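PDB 5M1P: terminase large subunit from Thermus phage G20c, which drives viral DNA into empty procapsids as an ATP-powered motor and cuts the viral genome to start and end packaging with its metal-dependent nuclease domain. Local coordinates for residues S9-D12 and M13-L16; W97-G100 and D101-E105. All coordinates share one frame; numbering follows the deposited sequence.

Contact 1: S9-D12 and M13-L16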
ATOM      1  N   SER A   9      -4.215  11.234 -12.328  1.00 10.46           N
ATOM      2  CA  SER A   9      -5.088  12.214 -12.967  1.00 11.28           C
ATOM      3  C   SER A   9      -6.547  12.030 -12.557  1.00 11.07           C
ATOM      4  O   SER A   9      -7.322  12.977 -12.655  1.00 11.81           O
ATOM      5  CB  SER A   9      -4.955  12.130 -14.491  1.00 12.02           C
ATOM      6  OG  SER A   9      -5.118  10.816 -14.954  1.00 13.54           O
ATOM      7  N   GLY A  10      -6.901  10.830 -12.078  1.00 10.83           N
ATOM      8  CA  GLY A  10      -8.248  10.551 -11.584  1.00 10.52           C
ATOM      9  C   GLY A  10      -8.470  10.739 -10.101  1.00 10.16           C
ATOM     10  O   GLY A  10      -9.422  10.182  -9.572  1.00  9.68           O
ATOM     11  N   LEU A  11      -7.647  11.549  -9.431  1.00 10.84           N
ATOM     12  CA  LEU A  11      -7.781  11.796  -7.981  1.00 11.66           C
ATOM     13  C   LEU A  11      -9.158  12.353  -7.608  1.00 11.61           C
ATOM     14  O   LEU A  11      -9.670  12.090  -6.518  1.00 11.74           O
ATOM     15  CB  LEU A  11      -6.669  12.742  -7.495  1.00 12.75           C
ATOM     16  CG  LEU A  11      -6.265  12.732  -6.019  1.00 13.67           C
ATOM     17  CD1 LEU A  11      -5.717  11.373  -5.623  1.00 14.39           C
ATOM     18  CD2 LEU A  11      -5.223  13.802  -5.743  1.00 14.26           C
ATOM     19  N   ASP A  12      -9.772  13.088  -8.529  1.00 11.37           N
ATOM     20  CA  ASP A  12     -11.125  13.598  -8.333  1.00 11.76           C
ATOM     21  C   ASP A  12     -12.183  12.510  -8.147  1.00 11.29           C
ATOM     22  O   ASP A  12     -13.243  12.786  -7.604  1.00 11.41           O
ATOM     23  CB  ASP A  12     -11.531  14.498  -9.506  1.00 11.99           C
ATOM     24  CG  ASP A  12     -11.508  13.765 -10.844  1.00 12.30           C
ATOM     25  OD1 ASP A  12     -10.403  13.348 -11.276  1.00 13.65           O
ATOM     26  OD2 ASP A  12     -12.578  13.601 -11.458  1.00 13.53           O
ATOM     27  N   MET A  13     -11.909  11.302  -8.636  1.00 10.92           N
ATOM     28  CA  MET A  13     -12.816  10.162  -8.492  1.00 11.29           C
ATOM     29  C   MET A  13     -12.521   9.257  -7.302  1.00 11.03           C
ATOM     30  O   MET A  13     -13.249   8.287  -7.076  1.00 10.24           O
ATOM     31  CB  MET A  13     -12.832   9.344  -9.786  1.00 11.81           C
ATOM     32  CG  MET A  13     -13.527  10.048 -10.942  1.00 12.98           C
ATOM     33  SD  MET A  13     -15.286  10.291 -10.606  1.00 15.34           S
ATOM     34  CE  MET A  13     -15.898   8.646 -10.254  1.00 16.57           C
ATOM     35  N   LEU A  14     -11.483   9.576  -6.534  1.00 11.02           N
ATOM     36  CA  LEU A  14     -11.131   8.822  -5.330  1.00 11.79           C
ATOM     37  C   LEU A  14     -12.243   9.005  -4.299  1.00 12.04           C
ATOM     38  O   LEU A  14     -12.647  10.135  -4.028  1.00 12.82           O
ATOM     39  CB  LEU A  14      -9.797   9.349  -4.789  1.00 12.44           C
ATOM     40  CG  LEU A  14      -9.164   8.688  -3.575  1.00 12.90           C
ATOM     41  CD1 LEU A  14      -8.746   7.274  -3.916  1.00 12.84           C
ATOM     42  CD2 LEU A  14      -7.974   9.512  -3.121  1.00 13.20           C
ATOM     43  N   ILE A  15     -12.757   7.897  -3.768  1.00 12.19           N
ATOM     44  CA  ILE A  15     -13.750   7.942  -2.700  1.00 12.36           C
ATOM     45  C   ILE A  15     -13.025   8.106  -1.377  1.00 12.00           C
ATOM     46  O   ILE A  15     -12.039   7.411  -1.093  1.00 11.93           O
ATOM     47  CB  ILE A  15     -14.633   6.690  -2.690  1.00 12.95           C
ATOM     48  CG1 ILE A  15     -15.464   6.672  -3.970  1.00 13.82           C
ATOM     49  CG2 ILE A  15     -15.539   6.654  -1.456  1.00 12.87           C
ATOM     50  CD1 ILE A  15     -16.094   5.340  -4.271  1.00 14.46           C
ATOM     51  N   LEU A  16     -13.522   9.036  -0.575  1.00 11.40           N
ATOM     52  CA  LEU A  16     -12.893   9.425   0.671  1.00 11.61           C
ATOM     53  C   LEU A  16     -13.733   8.908   1.818  1.00 11.36           C
ATOM     54  O   LEU A  16     -14.939   9.150   1.867  1.00 11.65           O
ATOM     55  CB  LEU A  16     -12.762  10.941   0.717  1.00 12.04           C
ATOM     56  CG  LEU A  16     -12.088  11.578  -0.501  1.00 12.62           C
ATOM     57  CD1 LEU A  16     -12.002  13.081  -0.302  1.00 13.02           C
ATOM     58  CD2 LEU A  16     -10.713  10.985  -0.739  1.00 13.27           C
TER
HETATM   59  O   HOH W   1     -11.177  12.608  -4.205  1.00 22.56           O
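A short 3-10 turn leads into strand 15-22, and across it Leu-11 and Leu-14 touch through their side chains. Two successive backbone bonds wind the turn. Met-13 N donates to Gly-10 O at 2.9 Å. One residue on, Leu-14 N donates to Leu-11 O at 3.1 Å. Each runs from a residue to the one three places earlier, the 3-10 spacing. Leu-11 O also accepts a bond from a water, 2.8 Å away. The same water donates to Leu-14 O, so it bridges the carbonyls of the two leucines where the chain leaves the turn. From there the chain straightens into a strand of the large mixed sheet, and the backbone of Ile-15 pairs with Val-141 and Val-143 beside it.

The two leucines lie side by side and point the same way. Leu-11 CD1 meets Leu-14 CD2 at 3.8 Å. Each CG swings opposite its own backbone N, with chi1 -157° in Leu-11 and -177° in Leu-14. Helix 147-154 receives both, Leu-11 on Leu-153 and Leu-14 on Leu-150. Leu-11 also touches Met-136 of helix 122-137.

Asp-12 and Met-13 lie on the exposed side of the turn. Their side chains cross at a slant, and Asp-12 OD2 comes 3.7 Å from Met-13 CG. Met-13 CB rests against Gly-10 O at 3.5 Å. Its chain bends at chi2 and chi3, and the side chain also touches Glu-137.

Contact 2: W97-G100 and D101-E105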
ATOM      1  N   TRP A  97      11.109  -7.149  -2.315  1.00 11.79           N
ATOM      2  CA  TRP A  97      12.342  -6.814  -3.029  1.00 12.44           C
ATOM      3  C   TRP A  97      13.260  -6.003  -2.141  1.00 13.64           C
ATOM      4  O   TRP A  97      12.913  -4.907  -1.730  1.00 14.30           O
ATOM      5  CB  TRP A  97      12.030  -6.032  -4.290  1.00 11.77           C
ATOM      6  CG  TRP A  97      13.209  -5.799  -5.177  1.00 11.64           C
ATOM      7  CD1 TRP A  97      13.875  -4.616  -5.373  1.00 11.91           C
ATOM      8  CD2 TRP A  97      13.865  -6.768  -6.003  1.00 11.48           C
ATOM      9  NE1 TRP A  97      14.891  -4.796  -6.278  1.00 11.51           N
ATOM     10  CE2 TRP A  97      14.904  -6.102  -6.684  1.00 11.52           C
ATOM     11  CE3 TRP A  97      13.672  -8.132  -6.241  1.00 11.69           C
ATOM     12  CZ2 TRP A  97      15.747  -6.753  -7.589  1.00 11.61           C
ATOM     13  CZ3 TRP A  97      14.504  -8.774  -7.147  1.00 11.91           C
ATOM     14  CH2 TRP A  97      15.528  -8.078  -7.813  1.00 11.74           C
ATOM     15  N   GLY A  98      14.433  -6.567  -1.861  1.00 15.43           N
ATOM     16  CA  GLY A  98      15.448  -5.904  -1.056  1.00 16.09           C
ATOM     17  C   GLY A  98      15.099  -5.691   0.408  1.00 16.96           C
ATOM     18  O   GLY A  98      15.743  -4.871   1.071  1.00 19.18           O
ATOM     19  N   VAL A  99      14.095  -6.412   0.923  1.00 17.32           N
ATOM     20  CA  VAL A  99      13.689  -6.268   2.336  1.00 17.41           C
ATOM     21  C   VAL A  99      14.693  -6.852   3.324  1.00 17.74           C
ATOM     22  O   VAL A  99      14.682  -6.482   4.498  1.00 18.76           O
ATOM     23  CB  VAL A  99      12.283  -6.848   2.642  1.00 17.02           C
ATOM     24  CG1 VAL A  99      11.222  -6.125   1.821  1.00 16.86           C
ATOM     25  CG2 VAL A  99      12.200  -8.361   2.426  1.00 16.69           C
ATOM     26  N   GLY A 100      15.559  -7.746   2.850  1.00 18.07           N
ATOM     27  CA  GLY A 100      16.571  -8.375   3.693  1.00 18.10           C
ATOM     28  C   GLY A 100      16.152  -9.763   4.126  1.00 18.79           C
ATOM     29  O   GLY A 100      14.960 -10.096   4.139  1.00 18.53           O
ATOM     30  N   ASP A 101      17.146 -10.570   4.486  1.00 18.54           N
ATOM     31  CA  ASP A 101      16.927 -11.960   4.903  1.00 18.85           C
ATOM     32  C   ASP A 101      16.012 -12.101   6.126  1.00 18.21           C
ATOM     33  O   ASP A 101      15.210 -13.039   6.187  1.00 17.63           O
ATOM     34  CB  ASP A 101      18.265 -12.659   5.191  1.00 20.06           C
ATOM     35  CG  ASP A 101      19.064 -12.963   3.930  1.00 21.04           C
ATOM     36  OD1 ASP A 101      18.685 -12.506   2.829  1.00 22.87           O
ATOM     37  OD2 ASP A 101      20.091 -13.666   4.044  1.00 22.72           O
ATOM     38  N   ALA A 102      16.122 -11.181   7.084  1.00 17.41           N
ATOM     39  CA  ALA A 102      15.385 -11.315   8.342  1.00 16.57           C
ATOM     40  C   ALA A 102      13.864 -11.217   8.156  1.00 16.24           C
ATOM     41  O   ALA A 102      13.135 -12.029   8.715  1.00 16.21           O
ATOM     42  CB  ALA A 102      15.873 -10.305   9.369  1.00 16.46           C
ATOM     43  N   ILE A 103      13.390 -10.243   7.377  1.00 16.01           N
ATOM     44  CA  ILE A 103      11.949 -10.130   7.095  1.00 16.12           C
ATOM     45  C   ILE A 103      11.461 -11.349   6.298  1.00 16.18           C
ATOM     46  O   ILE A 103      10.414 -11.903   6.610  1.00 15.75           O
ATOM     47  CB  ILE A 103      11.575  -8.813   6.368  1.00 16.26           C
ATOM     48  CG1 ILE A 103      11.716  -7.625   7.325  1.00 16.68           C
ATOM     49  CG2 ILE A 103      10.136  -8.871   5.826  1.00 15.95           C
ATOM     50  CD1 ILE A 103      11.654  -6.274   6.646  1.00 17.14           C
ATOM     51  N   ALA A 104      12.219 -11.760   5.281  1.00 16.84           N
ATOM     52  CA  ALA A 104      11.833 -12.904   4.445  1.00 17.17           C
ATOM     53  C   ALA A 104      11.693 -14.169   5.292  1.00 17.43           C
ATOM     54  O   ALA A 104      10.695 -14.885   5.192  1.00 17.13           O
ATOM     55  CB  ALA A 104      12.835 -13.122   3.323  1.00 17.35           C
ATOM     56  N   GLU A 105      12.682 -14.411   6.150  1.00 17.69           N
ATOM     57  CA  GLU A 105      12.646 -15.554   7.065  1.00 18.09           C
ATOM     58  C   GLU A 105      11.512 -15.443   8.083  1.00 17.01           C
ATOM     59  O   GLU A 105      10.883 -16.449   8.404  1.00 16.99           O
ATOM     60  CB  GLU A 105      13.986 -15.716   7.789  1.00 19.43           C
ATOM     61  CG  GLU A 105      15.111 -16.191   6.878  1.00 21.01           C
ATOM     62  CD  GLU A 105      16.495 -15.930   7.441  1.00 22.00           C
ATOM     63  OE1 GLU A 105      17.459 -15.899   6.645  1.00 23.16           O
ATOM     64  OE2 GLU A 105      16.628 -15.754   8.674  1.00 23.02           O
TER
HETATM   65  O   HOH W   2      15.192  -7.778   6.888  1.00 18.60           O
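Val-99 and Ile-103 cross at about a right angle at the N-terminus of helix 101-109, in the RNase H-like nuclease domain. Gly-100 is the N-cap residue between them. Both side chains are buried, and both leave the backbone toward the opposite segment. Val-99 CG2 is the branch that reaches the helix. It sits 4.0 Å from Ile-103 CG2 and equally close to Ile-103 CB. Its place between the backbone N and the carbonyl carbon of Val-99 follows from a chi1 of -61°, which sets CG1 beside the N. The isoleucine touches with a second branch as well. Its CD1 extends back to the loop and comes 3.7 Å from Val-99 O, with Val-99 CB a little farther off. The extended chi2 of 168° carries CD1 there.

Phe-43, part of the calcium site seen in this crystal, touches both side chains, and Trp-73 of helix 73-86 also packs on Ile-103. Val-99 thus lies next to the nuclease centre, its side chain about 8 Å from the bound calcium and about 6 Å from that of Asp-95, a probable ligand of the second catalytic magnesium. Earlier in the same loop, Trp-97 N makes a hydrogen bond to Asp-95 OD1.

The backbone joins loop to helix more loosely. Ala-104 N donates to Gly-100 O in a weak bond, long at 3.4 Å though nearly straight (168°). Ala-104 CB also faces that oxygen. Gly-100 has a positive phi, a backbone shape crowded for any residue with a CB. One water closes the first turn: it donates to Val-99 O at 2.8 Å and accepts from Ile-103 N at 3.1 Å.

In the fold
Contact 1 comes first along the chain and closes before contact 2 opens. Their centres are about 34 Å apart, their nearest atoms about 25 Å, and they lie on opposite sides of the chain's centre. Both are local turns that lead into regular structure, strand 15-22 in contact 1 and helix 101-109 in contact 2. The large mixed sheet links them indirectly. Strand 15-22 lies next to the outermost strand 142-144, while the loop of contact 2 follows strand 91-94 near the other edge. Contact 2 borders the nuclease metal site; contact 1 lies away from it, against helices 122-137 and 147-154.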